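Local coordinates for protein UDP-N-Acetylglucosamine 2-Epimerase (PDB 1V4V) that probably interconverts UDP-N-acetylglucosamine and its C2 epimer, UDP-N-acetylmannosamine, as a homodimeric two-domain enzyme of the GT-B fold, at residues Tyr25-Gly30 with Met356-Val361; Thr147-Ala152 with Ala362-Leu367; Glu193-Gly198 with Asn256-Asp261; Thr204-Glu209 with Gly283-Glu288; Asn301-Pro306 with Gly312-Ala317. One frame throughout, in Å; residues are numbered along the deposited sequence.

Contact 1: Tyr25-Gly30 with Met356-Val361; sequences YLALRG and MVARGV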
# COMPACT_ATOMS: atom_id res chain seq x y z
N TYR A 25 -4.42 -0.21 23.53
CA TYR A 25 -5.06 -1.41 24.06
C TYR A 25 -5.88 -1.10 25.32
O TYR A 25 -7.04 -1.49 25.43
CB TYR A 25 -4.01 -2.46 24.40
CG TYR A 25 -4.57 -3.72 25.01
CD1 TYR A 25 -4.96 -4.79 24.21
CD2 TYR A 25 -4.72 -3.85 26.40
CE1 TYR A 25 -5.48 -5.96 24.76
CE2 TYR A 25 -5.24 -5.01 26.96
CZ TYR A 25 -5.61 -6.06 26.13
OH TYR A 25 -6.10 -7.23 26.68
N LEU A 26 -5.25 -0.41 26.26
CA LEU A 26 -5.91 -0.08 27.52
C LEU A 26 -7.08 0.88 27.33
O LEU A 26 -8.09 0.76 28.01
CB LEU A 26 -4.89 0.48 28.51
CG LEU A 26 -3.79 -0.53 28.88
CD1 LEU A 26 -2.69 0.16 29.68
CD2 LEU A 26 -4.40 -1.68 29.68
N ALA A 27 -6.94 1.82 26.41
CA ALA A 27 -8.01 2.77 26.14
C ALA A 27 -9.22 2.07 25.51
O ALA A 27 -10.36 2.43 25.76
CB ALA A 27 -7.51 3.89 25.23
N LEU A 28 -8.94 1.07 24.68
CA LEU A 28 -10.00 0.30 24.02
C LEU A 28 -10.76 -0.56 25.03
O LEU A 28 -11.97 -0.74 24.93
CB LEU A 28 -9.40 -0.60 22.94
CG LEU A 28 -8.96 0.06 21.63
CD1 LEU A 28 -8.08 -0.90 20.85
CD2 LEU A 28 -10.19 0.45 20.81
N ARG A 29 -10.03 -1.08 26.01
CA ARG A 29 -10.63 -1.92 27.04
C ARG A 29 -11.65 -1.13 27.85
O ARG A 29 -12.55 -1.70 28.46
CB ARG A 29 -9.54 -2.48 27.96
CG ARG A 29 -9.99 -3.64 28.83
CD ARG A 29 -8.83 -4.25 29.59
NE ARG A 29 -8.24 -3.30 30.53
CZ ARG A 29 -7.16 -3.55 31.27
NH1 ARG A 29 -6.55 -4.72 31.18
NH2 ARG A 29 -6.70 -2.63 32.11
N GLY A 30 -11.51 0.19 27.83
CA GLY A 30 -12.42 1.04 28.58
C GLY A 30 -13.62 1.52 27.80
O GLY A 30 -14.42 2.31 28.31
N MSE A 356 -7.70 8.74 21.89
CA MSE A 356 -8.22 9.23 20.63
C MSE A 356 -8.24 8.13 19.57
O MSE A 356 -9.18 8.04 18.78
CB MSE A 356 -7.41 10.43 20.13
CG MSE A 356 -7.77 11.74 20.81
SE MSE A 356 -6.86 13.23 20.02
CE MSE A 356 -7.34 12.86 18.18
N VAL A 357 -7.19 7.31 19.54
CA VAL A 357 -7.13 6.21 18.59
C VAL A 357 -8.29 5.27 18.90
O VAL A 357 -9.04 4.87 18.00
CB VAL A 357 -5.80 5.42 18.70
CG1 VAL A 357 -5.87 4.14 17.87
CG2 VAL A 357 -4.65 6.29 18.23
N ALA A 358 -8.46 4.95 20.18
CA ALA A 358 -9.53 4.06 20.62
C ALA A 358 -10.90 4.60 20.25
O ALA A 358 -11.77 3.86 19.78
CB ALA A 358 -9.45 3.85 22.14
N ARG A 359 -11.10 5.90 20.45
CA ARG A 359 -12.37 6.52 20.12
C ARG A 359 -12.56 6.59 18.61
O ARG A 359 -13.69 6.56 18.12
CB ARG A 359 -12.45 7.93 20.73
CG ARG A 359 -12.64 7.90 22.24
CD ARG A 359 -12.57 9.29 22.86
NE ARG A 359 -12.90 9.27 24.28
CZ ARG A 359 -12.78 10.31 25.10
NH1 ARG A 359 -12.33 11.47 24.64
NH2 ARG A 359 -13.12 10.20 26.37
N GLY A 360 -11.46 6.69 17.88
CA GLY A 360 -11.54 6.72 16.43
C GLY A 360 -12.07 5.39 15.92
O GLY A 360 -12.89 5.36 15.00
N VAL A 361 -11.60 4.30 16.52
CA VAL A 361 -12.04 2.96 16.15
C VAL A 361 -13.51 2.76 16.51
O VAL A 361 -14.30 2.25 15.71
CB VAL A 361 -11.17 1.89 16.86
CG1 VAL A 361 -11.72 0.50 16.61
CG2 VAL A 361 -9.72 1.98 16.36

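Contact 2: Thr147-Ala152 with Ala362-Leu367; sequences TDLDFA and AWRLGL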
# COMPACT_ATOMS: atom_id res chain seq x y z
N THR A 147 -5.70 1.22 4.45
CA THR A 147 -6.26 1.67 5.72
C THR A 147 -7.60 2.40 5.70
O THR A 147 -7.85 3.27 4.87
CB THR A 147 -5.25 2.56 6.45
OG1 THR A 147 -4.97 3.71 5.65
CG2 THR A 147 -3.96 1.79 6.70
N ASP A 148 -8.45 2.01 6.65
CA ASP A 148 -9.77 2.61 6.81
C ASP A 148 -9.61 3.92 7.57
O ASP A 148 -10.25 4.92 7.26
CB ASP A 148 -10.68 1.67 7.60
CG ASP A 148 -12.01 2.30 7.96
OD1 ASP A 148 -12.77 2.68 7.03
OD2 ASP A 148 -12.28 2.44 9.17
N LEU A 149 -8.75 3.90 8.58
CA LEU A 149 -8.50 5.09 9.39
C LEU A 149 -7.01 5.22 9.69
O LEU A 149 -6.38 4.29 10.19
CB LEU A 149 -9.29 5.00 10.70
CG LEU A 149 -9.25 6.22 11.64
CD1 LEU A 149 -9.58 7.49 10.87
CD2 LEU A 149 -10.26 6.00 12.78
N ASP A 150 -6.45 6.38 9.35
CA ASP A 150 -5.04 6.66 9.60
C ASP A 150 -4.96 7.59 10.80
O ASP A 150 -5.64 8.62 10.84
CB ASP A 150 -4.40 7.35 8.40
CG ASP A 150 -3.94 6.37 7.34
OD1 ASP A 150 -4.12 6.67 6.15
OD2 ASP A 150 -3.40 5.31 7.71
N PHE A 151 -4.14 7.22 11.78
CA PHE A 151 -3.95 8.03 12.97
C PHE A 151 -2.60 8.73 12.81
O PHE A 151 -1.55 8.14 13.07
CB PHE A 151 -3.97 7.13 14.21
CG PHE A 151 -5.25 6.36 14.37
CD1 PHE A 151 -6.38 6.97 14.90
CD2 PHE A 151 -5.33 5.03 13.97
CE1 PHE A 151 -7.58 6.27 15.04
CE2 PHE A 151 -6.53 4.32 14.10
CZ PHE A 151 -7.65 4.94 14.64
N ALA A 152 -2.64 9.97 12.35
CA ALA A 152 -1.43 10.76 12.12
C ALA A 152 -0.93 11.44 13.38
O ALA A 152 -1.70 12.07 14.10
CB ALA A 152 -1.69 11.79 11.04
N ALA A 362 -13.87 3.16 17.73
CA ALA A 362 -15.25 3.03 18.20
C ALA A 362 -16.18 3.75 17.23
O ALA A 362 -17.27 3.25 16.91
CB ALA A 362 -15.38 3.63 19.59
N TRP A 363 -15.75 4.91 16.75
CA TRP A 363 -16.53 5.70 15.81
C TRP A 363 -16.73 4.94 14.49
O TRP A 363 -17.83 4.94 13.94
CB TRP A 363 -15.82 7.03 15.54
CG TRP A 363 -16.36 7.79 14.38
CD1 TRP A 363 -17.64 8.22 14.20
CD2 TRP A 363 -15.62 8.22 13.23
NE1 TRP A 363 -17.75 8.90 13.00
CE2 TRP A 363 -16.52 8.91 12.39
CE3 TRP A 363 -14.28 8.09 12.82
CZ2 TRP A 363 -16.13 9.48 11.17
CZ3 TRP A 363 -13.90 8.65 11.61
CH2 TRP A 363 -14.82 9.34 10.80
N ARG A 364 -15.67 4.32 14.00
CA ARG A 364 -15.75 3.55 12.76
C ARG A 364 -16.68 2.36 12.92
O ARG A 364 -17.35 1.95 11.97
CB ARG A 364 -14.37 3.05 12.33
CG ARG A 364 -13.49 4.10 11.69
CD ARG A 364 -14.23 4.77 10.54
NE ARG A 364 -13.33 5.18 9.47
CZ ARG A 364 -13.68 5.99 8.48
NH1 ARG A 364 -14.91 6.49 8.43
NH2 ARG A 364 -12.80 6.31 7.54
N LEU A 365 -16.72 1.81 14.13
CA LEU A 365 -17.57 0.66 14.43
C LEU A 365 -18.96 1.09 14.88
O LEU A 365 -19.77 0.26 15.30
CB LEU A 365 -16.91 -0.21 15.51
CG LEU A 365 -15.59 -0.88 15.12
CD1 LEU A 365 -14.99 -1.57 16.34
CD2 LEU A 365 -15.83 -1.89 14.01
N GLY A 366 -19.24 2.39 14.79
CA GLY A 366 -20.54 2.91 15.18
C GLY A 366 -20.87 2.80 16.66
O GLY A 366 -22.02 2.57 17.03
N LEU A 367 -19.86 2.96 17.51
CA LEU A 367 -20.05 2.87 18.95
C LEU A 367 -19.70 4.19 19.64
O LEU A 367 -19.33 4.21 20.82
CB LEU A 367 -19.19 1.75 19.54
CG LEU A 367 -19.52 0.31 19.16
CD1 LEU A 367 -18.52 -0.63 19.81
CD2 LEU A 367 -20.93 -0.03 19.59

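Contact 3: Glu193-Gly198 with Asn256-Asp261; sequences EGLPEG and NFVLLD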
# COMPACT_ATOMS: atom_id res chain seq x y z
N GLU A 193 15.65 0.67 44.15
CA GLU A 193 15.61 0.40 45.58
C GLU A 193 16.70 1.10 46.38
O GLU A 193 17.78 1.37 45.86
CB GLU A 193 15.73 -1.11 45.83
CG GLU A 193 14.55 -1.95 45.38
CD GLU A 193 13.34 -1.79 46.28
OE1 GLU A 193 12.42 -2.63 46.20
OE2 GLU A 193 13.31 -0.82 47.07
N GLY A 194 16.39 1.39 47.64
CA GLY A 194 17.35 2.01 48.54
C GLY A 194 17.84 3.43 48.28
O GLY A 194 18.89 3.82 48.80
N LEU A 195 17.10 4.20 47.49
CA LEU A 195 17.51 5.57 47.22
C LEU A 195 17.35 6.43 48.47
O LEU A 195 16.49 6.16 49.31
CB LEU A 195 16.68 6.18 46.10
CG LEU A 195 16.88 5.66 44.67
CD1 LEU A 195 15.93 6.40 43.74
CD2 LEU A 195 18.33 5.88 44.25
N PRO A 196 18.17 7.47 48.61
CA PRO A 196 18.06 8.35 49.77
C PRO A 196 16.78 9.16 49.58
O PRO A 196 16.19 9.12 48.50
CB PRO A 196 19.29 9.24 49.66
CG PRO A 196 20.27 8.40 48.90
CD PRO A 196 19.40 7.76 47.85
N GLU A 197 16.34 9.87 50.61
CA GLU A 197 15.15 10.70 50.51
C GLU A 197 15.41 11.78 49.45
O GLU A 197 16.52 12.29 49.36
CB GLU A 197 14.86 11.34 51.87
CG GLU A 197 13.90 12.52 51.83
CD GLU A 197 13.64 13.09 53.22
OE1 GLU A 197 12.69 12.64 53.88
OE2 GLU A 197 14.39 14.00 53.64
N GLY A 198 14.39 12.11 48.67
CA GLY A 198 14.54 13.13 47.64
C GLY A 198 14.69 14.53 48.20
O GLY A 198 14.89 14.69 49.41
N ASN A 256 26.24 12.92 47.47
CA ASN A 256 24.87 12.93 46.97
C ASN A 256 24.66 12.50 45.52
O ASN A 256 23.67 12.87 44.88
CB ASN A 256 24.23 14.30 47.22
CG ASN A 256 25.00 15.44 46.58
OD1 ASN A 256 26.21 15.33 46.35
ND2 ASN A 256 24.31 16.54 46.31
N PHE A 257 25.59 11.71 45.00
CA PHE A 257 25.45 11.16 43.67
C PHE A 257 25.25 9.65 43.87
O PHE A 257 25.95 9.02 44.67
CB PHE A 257 26.71 11.38 42.82
CG PHE A 257 26.46 12.17 41.56
CD1 PHE A 257 26.77 13.53 41.51
CD2 PHE A 257 25.91 11.57 40.44
CE1 PHE A 257 26.53 14.28 40.36
CE2 PHE A 257 25.66 12.31 39.27
CZ PHE A 257 25.97 13.66 39.24
N VAL A 258 24.27 9.09 43.18
CA VAL A 258 24.00 7.66 43.25
C VAL A 258 24.19 7.09 41.85
O VAL A 258 23.46 7.44 40.93
CB VAL A 258 22.55 7.36 43.70
CG1 VAL A 258 22.30 5.86 43.66
CG2 VAL A 258 22.31 7.90 45.10
N LEU A 259 25.19 6.22 41.70
CA LEU A 259 25.44 5.61 40.40
C LEU A 259 24.77 4.25 40.34
O LEU A 259 24.98 3.40 41.21
CB LEU A 259 26.94 5.48 40.14
CG LEU A 259 27.78 6.75 40.32
CD1 LEU A 259 29.20 6.50 39.81
CD2 LEU A 259 27.15 7.91 39.54
N LEU A 260 23.95 4.04 39.32
CA LEU A 260 23.24 2.79 39.15
C LEU A 260 23.52 2.17 37.79
O LEU A 260 24.12 2.81 36.92
CB LEU A 260 21.73 3.02 39.26
CG LEU A 260 21.22 3.69 40.54
CD1 LEU A 260 19.73 3.96 40.41
CD2 LEU A 260 21.51 2.80 41.74
N ASP A 261 23.09 0.93 37.62
CA ASP A 261 23.24 0.23 36.34
C ASP A 261 22.01 0.64 35.55
O ASP A 261 21.03 1.12 36.12
CB ASP A 261 23.24 -1.29 36.55
CG ASP A 261 24.57 -1.81 37.05
OD1 ASP A 261 24.63 -3.00 37.46
OD2 ASP A 261 25.57 -1.06 37.04

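Contact 4: Thr204-Glu209 with Gly283-Glu288; sequences TMHRRE and GGLQEE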
# COMPACT_ATOMS: atom_id res chain seq x y z
N THR A 204 21.79 11.43 32.98
CA THR A 204 22.04 10.44 31.94
C THR A 204 23.02 11.00 30.89
O THR A 204 22.80 12.07 30.30
CB THR A 204 20.72 10.02 31.24
OG1 THR A 204 20.29 8.76 31.77
CG2 THR A 204 20.87 9.93 29.73
N MSE A 205 24.14 10.31 30.69
CA MSE A 205 25.14 10.73 29.68
C MSE A 205 25.61 9.49 28.94
O MSE A 205 26.19 8.58 29.54
CB MSE A 205 26.32 11.39 30.41
CG MSE A 205 26.03 12.79 30.99
SE MSE A 205 27.64 13.78 31.36
CE MSE A 205 28.17 12.81 32.90
N HIS A 206 25.36 9.43 27.63
CA HIS A 206 25.79 8.28 26.84
C HIS A 206 25.91 8.52 25.34
O HIS A 206 26.10 7.56 24.58
CB HIS A 206 24.85 7.08 27.06
CG HIS A 206 23.47 7.29 26.51
ND1 HIS A 206 22.99 6.61 25.42
CD2 HIS A 206 22.48 8.12 26.91
CE1 HIS A 206 21.75 7.00 25.17
NE2 HIS A 206 21.42 7.91 26.06
N ARG A 207 25.80 9.77 24.90
CA ARG A 207 25.94 10.07 23.48
C ARG A 207 27.38 9.74 23.13
O ARG A 207 28.32 10.30 23.69
CB ARG A 207 25.64 11.55 23.23
CG ARG A 207 25.54 11.92 21.76
CD ARG A 207 25.14 13.37 21.56
NE ARG A 207 24.97 13.70 20.15
CZ ARG A 207 24.05 13.14 19.36
NH1 ARG A 207 23.22 12.23 19.83
NH2 ARG A 207 23.97 13.50 18.08
N ARG A 208 27.57 8.82 22.18
CA ARG A 208 28.91 8.40 21.80
C ARG A 208 29.88 9.54 21.48
O ARG A 208 31.05 9.45 21.82
CB ARG A 208 28.86 7.45 20.61
CG ARG A 208 30.14 6.66 20.46
CD ARG A 208 30.37 6.16 19.05
NE ARG A 208 31.65 5.45 18.94
CZ ARG A 208 32.82 5.97 19.31
NH1 ARG A 208 32.88 7.20 19.81
NH2 ARG A 208 33.93 5.25 19.19
N GLU A 209 29.40 10.60 20.83
CA GLU A 209 30.28 11.71 20.49
C GLU A 209 30.77 12.47 21.72
O GLU A 209 31.83 13.10 21.68
CB GLU A 209 29.58 12.69 19.53
CG GLU A 209 28.41 13.45 20.12
CD GLU A 209 27.96 14.59 19.22
OE1 GLU A 209 28.75 15.53 19.02
OE2 GLU A 209 26.82 14.55 18.72
N GLY A 283 18.44 12.46 22.92
CA GLY A 283 17.20 13.01 22.39
C GLY A 283 16.01 12.20 22.87
O GLY A 283 14.96 12.75 23.19
N GLY A 284 16.17 10.88 22.91
CA GLY A 284 15.08 10.02 23.35
C GLY A 284 14.66 10.29 24.78
O GLY A 284 13.47 10.39 25.09
N LEU A 285 15.64 10.41 25.67
CA LEU A 285 15.33 10.68 27.07
C LEU A 285 14.77 12.08 27.26
O LEU A 285 13.93 12.31 28.13
CB LEU A 285 16.58 10.47 27.93
CG LEU A 285 16.90 8.99 28.13
CD1 LEU A 285 18.17 8.83 28.93
CD2 LEU A 285 15.74 8.32 28.87
N GLN A 286 15.22 13.02 26.44
CA GLN A 286 14.72 14.38 26.54
C GLN A 286 13.22 14.36 26.24
O GLN A 286 12.43 15.02 26.91
CB GLN A 286 15.46 15.29 25.55
CG GLN A 286 14.87 16.69 25.41
CD GLN A 286 13.89 16.78 24.25
OE1 GLN A 286 14.24 16.46 23.11
NE2 GLN A 286 12.67 17.22 24.53
N GLU A 287 12.83 13.58 25.24
CA GLU A 287 11.42 13.49 24.89
C GLU A 287 10.63 12.79 25.98
O GLU A 287 9.46 13.11 26.21
CB GLU A 287 11.25 12.78 23.55
CG GLU A 287 11.72 13.63 22.38
CD GLU A 287 11.34 13.04 21.04
OE1 GLU A 287 10.15 12.69 20.87
OE2 GLU A 287 12.22 12.96 20.16
N GLU A 288 11.25 11.82 26.65
CA GLU A 288 10.56 11.12 27.73
C GLU A 288 10.32 12.09 28.88
O GLU A 288 9.26 12.08 29.50
CB GLU A 288 11.39 9.94 28.22
CG GLU A 288 11.31 8.72 27.32
CD GLU A 288 11.89 7.49 27.99
OE1 GLU A 288 11.48 7.20 29.13
OE2 GLU A 288 12.75 6.82 27.38

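Contact 5: Asn301-Pro306 with Gly312-Ala317; sequences NVTERP and GILKLA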
# COMPACT_ATOMS: atom_id res chain seq x y z
N ASN A 301 25.51 21.41 22.40
CA ASN A 301 25.56 22.78 21.93
C ASN A 301 24.38 23.09 21.02
O ASN A 301 24.00 24.24 20.84
CB ASN A 301 26.88 23.05 21.20
CG ASN A 301 28.08 22.93 22.12
OD1 ASN A 301 28.15 23.57 23.16
ND2 ASN A 301 29.04 22.10 21.73
N VAL A 302 23.78 22.04 20.46
CA VAL A 302 22.64 22.20 19.57
C VAL A 302 21.67 21.03 19.76
O VAL A 302 22.06 19.95 20.21
CB VAL A 302 23.09 22.25 18.09
CG1 VAL A 302 23.68 20.92 17.68
CG2 VAL A 302 21.91 22.61 17.19
N THR A 303 20.40 21.24 19.41
CA THR A 303 19.38 20.20 19.54
C THR A 303 19.21 19.42 18.24
O THR A 303 19.41 19.95 17.15
CB THR A 303 18.01 20.79 19.94
OG1 THR A 303 17.61 21.79 18.99
CG2 THR A 303 18.09 21.42 21.33
N GLU A 304 18.82 18.15 18.38
CA GLU A 304 18.60 17.27 17.24
C GLU A 304 17.16 17.41 16.76
O GLU A 304 16.70 16.67 15.89
CB GLU A 304 18.88 15.82 17.64
CG GLU A 304 18.75 14.81 16.51
CD GLU A 304 18.75 13.37 17.01
OE1 GLU A 304 17.84 13.02 17.79
OE2 GLU A 304 19.65 12.60 16.62
N ARG A 305 16.46 18.38 17.34
CA ARG A 305 15.07 18.65 17.00
C ARG A 305 14.67 20.02 17.55
O ARG A 305 14.74 20.26 18.75
CB ARG A 305 14.15 17.57 17.58
CG ARG A 305 13.87 16.41 16.63
CD ARG A 305 12.94 15.39 17.27
NE ARG A 305 12.24 14.57 16.28
CZ ARG A 305 12.85 13.79 15.38
NH1 ARG A 305 14.17 13.72 15.34
NH2 ARG A 305 12.12 13.09 14.52
N PRO A 306 14.24 20.93 16.66
CA PRO A 306 13.84 22.28 17.08
C PRO A 306 12.52 22.37 17.85
O PRO A 306 12.31 23.33 18.60
CB PRO A 306 13.79 23.04 15.76
CG PRO A 306 13.34 21.99 14.80
CD PRO A 306 14.18 20.80 15.20
N GLY A 312 9.90 25.12 24.58
CA GLY A 312 10.35 25.52 25.90
C GLY A 312 10.32 24.39 26.92
O GLY A 312 10.16 24.63 28.12
N ILE A 313 10.49 23.16 26.45
CA ILE A 313 10.47 22.00 27.32
C ILE A 313 11.88 21.58 27.72
O ILE A 313 12.06 20.72 28.59
CB ILE A 313 9.76 20.81 26.63
CG1 ILE A 313 10.43 20.50 25.29
CG2 ILE A 313 8.29 21.13 26.41
CD1 ILE A 313 9.83 19.31 24.56
N LEU A 314 12.87 22.18 27.08
CA LEU A 314 14.26 21.85 27.38
C LEU A 314 15.13 23.10 27.30
O LEU A 314 14.75 24.09 26.68
CB LEU A 314 14.79 20.79 26.40
CG LEU A 314 14.94 21.19 24.93
CD1 LEU A 314 16.22 22.00 24.74
CD2 LEU A 314 14.99 19.94 24.06
N LYS A 315 16.30 23.02 27.92
CA LYS A 315 17.24 24.13 27.90
C LYS A 315 18.59 23.55 27.51
O LYS A 315 18.97 22.47 27.98
CB LYS A 315 17.33 24.76 29.30
CG LYS A 315 18.11 26.07 29.35
CD LYS A 315 18.04 26.70 30.73
CE LYS A 315 18.49 28.15 30.70
NZ LYS A 315 19.86 28.31 30.16
N LEU A 316 19.31 24.24 26.63
CA LEU A 316 20.63 23.76 26.22
C LEU A 316 21.67 24.26 27.20
O LEU A 316 21.63 25.42 27.62
CB LEU A 316 20.97 24.26 24.81
CG LEU A 316 20.26 23.60 23.63
CD1 LEU A 316 20.63 24.33 22.35
CD2 LEU A 316 20.66 22.13 23.53
N ALA A 317 22.60 23.39 27.58
CA ALA A 317 23.64 23.78 28.51
C ALA A 317 25.01 23.80 27.85
O ALA A 317 25.98 24.28 28.44
CB ALA A 317 23.66 22.81 29.70

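Contact 1: Tyr25-Gly30 with Met356-Val361
The Ala358 methyl, which faces Ala27 and Leu28, stands on a helix turn whose shortest polar bond is Gly360 N to Met356 O, 2.8 Å. With the backbone polar groups of this turn used along the helix, the meeting itself is purely apolar. Ala27 CB and Ala358 CB touch at 3.6 Å, the Ala358 methyl reaching toward the flank of the other. Beside them Leu28 holds CG anti to its carbonyl carbon (chi1 -76°), which carries CD2 over the neighbouring helix, 3.7 Å from Ala358 CA and 4.3 Å from Val361 CB. Two alanines at the crossing let the helices come close: their axes approach to 8.3 Å at a crossing angle of -51°, and Leu28 CA and Ala358 CA are 5.1 Å apart. Leu28 also packs on Val8, Leu10 and Leu96 of the central strands, so the same side chain joins helix, helix and sheet. Were Leu28 cut back to alanine, a gap would probably open beside Ala358, and Val361 would be likely to lose its partner from helix 15-29. Helix 353-364 comes from the far end of the sequence, the C-terminal return to the first domain familiar in GT-B proteins, and its hold on helix 15-29 rests on close-fitting shape rather than on charge.

Contact 2: Thr147-Ala152 with Ala362-Leu367
The guanidinium of Arg364 is sandwiched: Asp148 OD1 lies over one face, the Trp363 ring carbon CZ3 sits 3.7 Å above the other, offset toward the rim, and Asp148 O meets the edge in plane. Arg364 NH2 gives that carbonyl a nearly straight hydrogen bond of 2.9 Å (165° at the hydrogen). Its NE makes a salt bridge with Asp148 OD2, also 2.9 Å, although carboxylate and guanidinium planes are turned 33° apart. Bends at the second and third torsions fold the arginine chain so that backbone and side chain of one aspartate are both gripped, while Arg364 CG rests on Leu149 CD2 at 3.9 Å. Second partners fix both charges, Tyr94 OH bonding to Asp148 OD2 and Glu169 to Arg364 NH1. A leucine in place of Arg364 would probably leave the Asp148 carboxylate without its counter-charge and its carbonyl without this donor. Beyond the arginine, helix 353-364 ends in a Schellman motif, with Gly366 at positive phi as its C-prime residue. The C-terminal helix is thus tied to Asp148 and Leu149 of the 147-152 segment, whose strand runs between strands 118-121 and 171-173 in the parallel sheet of the first domain.

Contact 3: Glu193-Gly198 with Asn256-Asp261
Val258 spreads its two methyls by its first torsion: with chi1 at 176°, CG1 stands anti to the backbone N and CG2 anti to the carbonyl carbon, so each reaches a different residue of the loop 193-198. Leu195 answers with CG swung beside its own backbone N (chi1 -70°), and its CD2 arrives 4.0 Å from Val258 CG1, the two side chains slanting across each other. Pro196 uses the ring carbon next to its nitrogen, and its CD lies 4.0 Å from Val258 CG2. Each branch of the valine therefore meets one of two consecutive loop residues, CG1 the slanting leucine methyl and CG2 the CD corner of the proline, which points at it. The spacing is that of ordinary van der Waals contact, and the buried area is modest, 123 Å² for both sides together. Gly194, at positive phi, turns the chain just before Leu195, and Pro196 O accepts a hydrogen bond from Tyr200 OH where the loop approaches strand 200-203. Strand 257-260 is an outermost strand of the second domain's parallel sheet, paired through its backbone with strand 232-236. Phe257 and Leu259 point to the sheet's other side, where helices 214-227 and 241-251 lie. The loop that follows helix 177-188 thus passes over the remaining face of this edge strand before the chain enters the sheet at strand 200-203.

Contact 4: Thr204-Glu209 with Gly283-Glu288
Leu285 lays its CD1 methyl over the side chain of Thr204, the two crossing at about a right angle. The modelled distance from that methyl to Thr204 CG2 is too short for carbons, so its closeness to the whole threonine side chain is doubtful in detail. The same CD1 comes obliquely to the His206 ring, 4.4 Å from NE2. The setting is that of a Rossmann-like domain: residues 204-209 follow strand 200-203, helix 283-291 follows the adjacent parallel strand 275-280, and the contact joins the two connections at the carboxyl ends of these strands, which in GT-B proteins commonly face the cleft between the domains. Asp281, just ahead of the helix, accepts hydrogen bonds from the backbone N of both His206 and Arg207, and the His206 ring stacks with that of His238. Farther along, Arg207 NE is paired with Glu209 OE2 in a salt bridge whose modelled length is too short to be trusted, and the same carboxylate oxygen pairs with Arg300. Glu287 OE1, two residues along the helix from Leu285, is hydrogen-bonded to a glycerol probably carried over from crystallisation.

Contact 5: Asn301-Pro306 with Gly312-Ala317
Leu316 leaves its strand with CB directed at the loop 301-306, and each carbon beyond CB finds a neighbour there. CG, lying beside the backbone N (chi1 -74°), comes 3.8 Å from Thr303 CG2. At the tip, CD1 lies mainly against backbone, 3.7 Å from Asn301 O and 4.0 Å from Val302 CA, while CD2 makes the closer approach to Thr303 CG2, at 3.5 Å, tighter than usual for two methyl carbons. The two side chains slant past each other rather than meeting end to end. Thr303 CG2 also receives Leu314 CD1, at 3.9 Å, so a single threonine methyl bridges two leucines that rise from the same side of strand 314-316, two residues apart. Here the chain makes a compact beta-alpha-beta crossover: strand 296-298 gives way to the loop, the short helix 306-311 follows, and strand 314-316 returns parallel to 296-298 at the edge of the sheet. Gly312, with a phi of 80°, ends the helix in a Schellman motif and turns the chain toward the new strand. With CG2 turned to the leucines, Thr303 has its hydroxyl between backbone N and carbonyl carbon (chi1 56°), where OG1 makes a weak 3.3 Å hydrogen bond to Arg305 O within the loop. Outside the pair of segments, Asn301 ND2 is hydrogen-bonded to Thr319 OG1, and Leu316 packs on Val298. The side chain of Arg305 leads away from the leucines and touches Glu287 on helix 283-291.

Overall arrangement
Contacts 1 and 2 share helix 353-364 and lie in the first domain, their centres 10 Å apart; contacts 3, 4 and 5 belong to the second. Contact 1 is buried and wholly apolar, whereas contact 2, partly buried, is held by charge. Phe151 and Leu149 touch the helix residues of contact 1 and so connect the pair. Contacts 3 and 5 are surface meetings at the two outermost strands of one parallel sheet, both built on aliphatic side chains against a loop. Contact 4, partly buried, meets contact 5 through Gln286 and Glu287, and sets apolar packing beside polar loop residues. Contacts 3, 4 and 5 are nested within the chain loops closed by contacts 1 and 2.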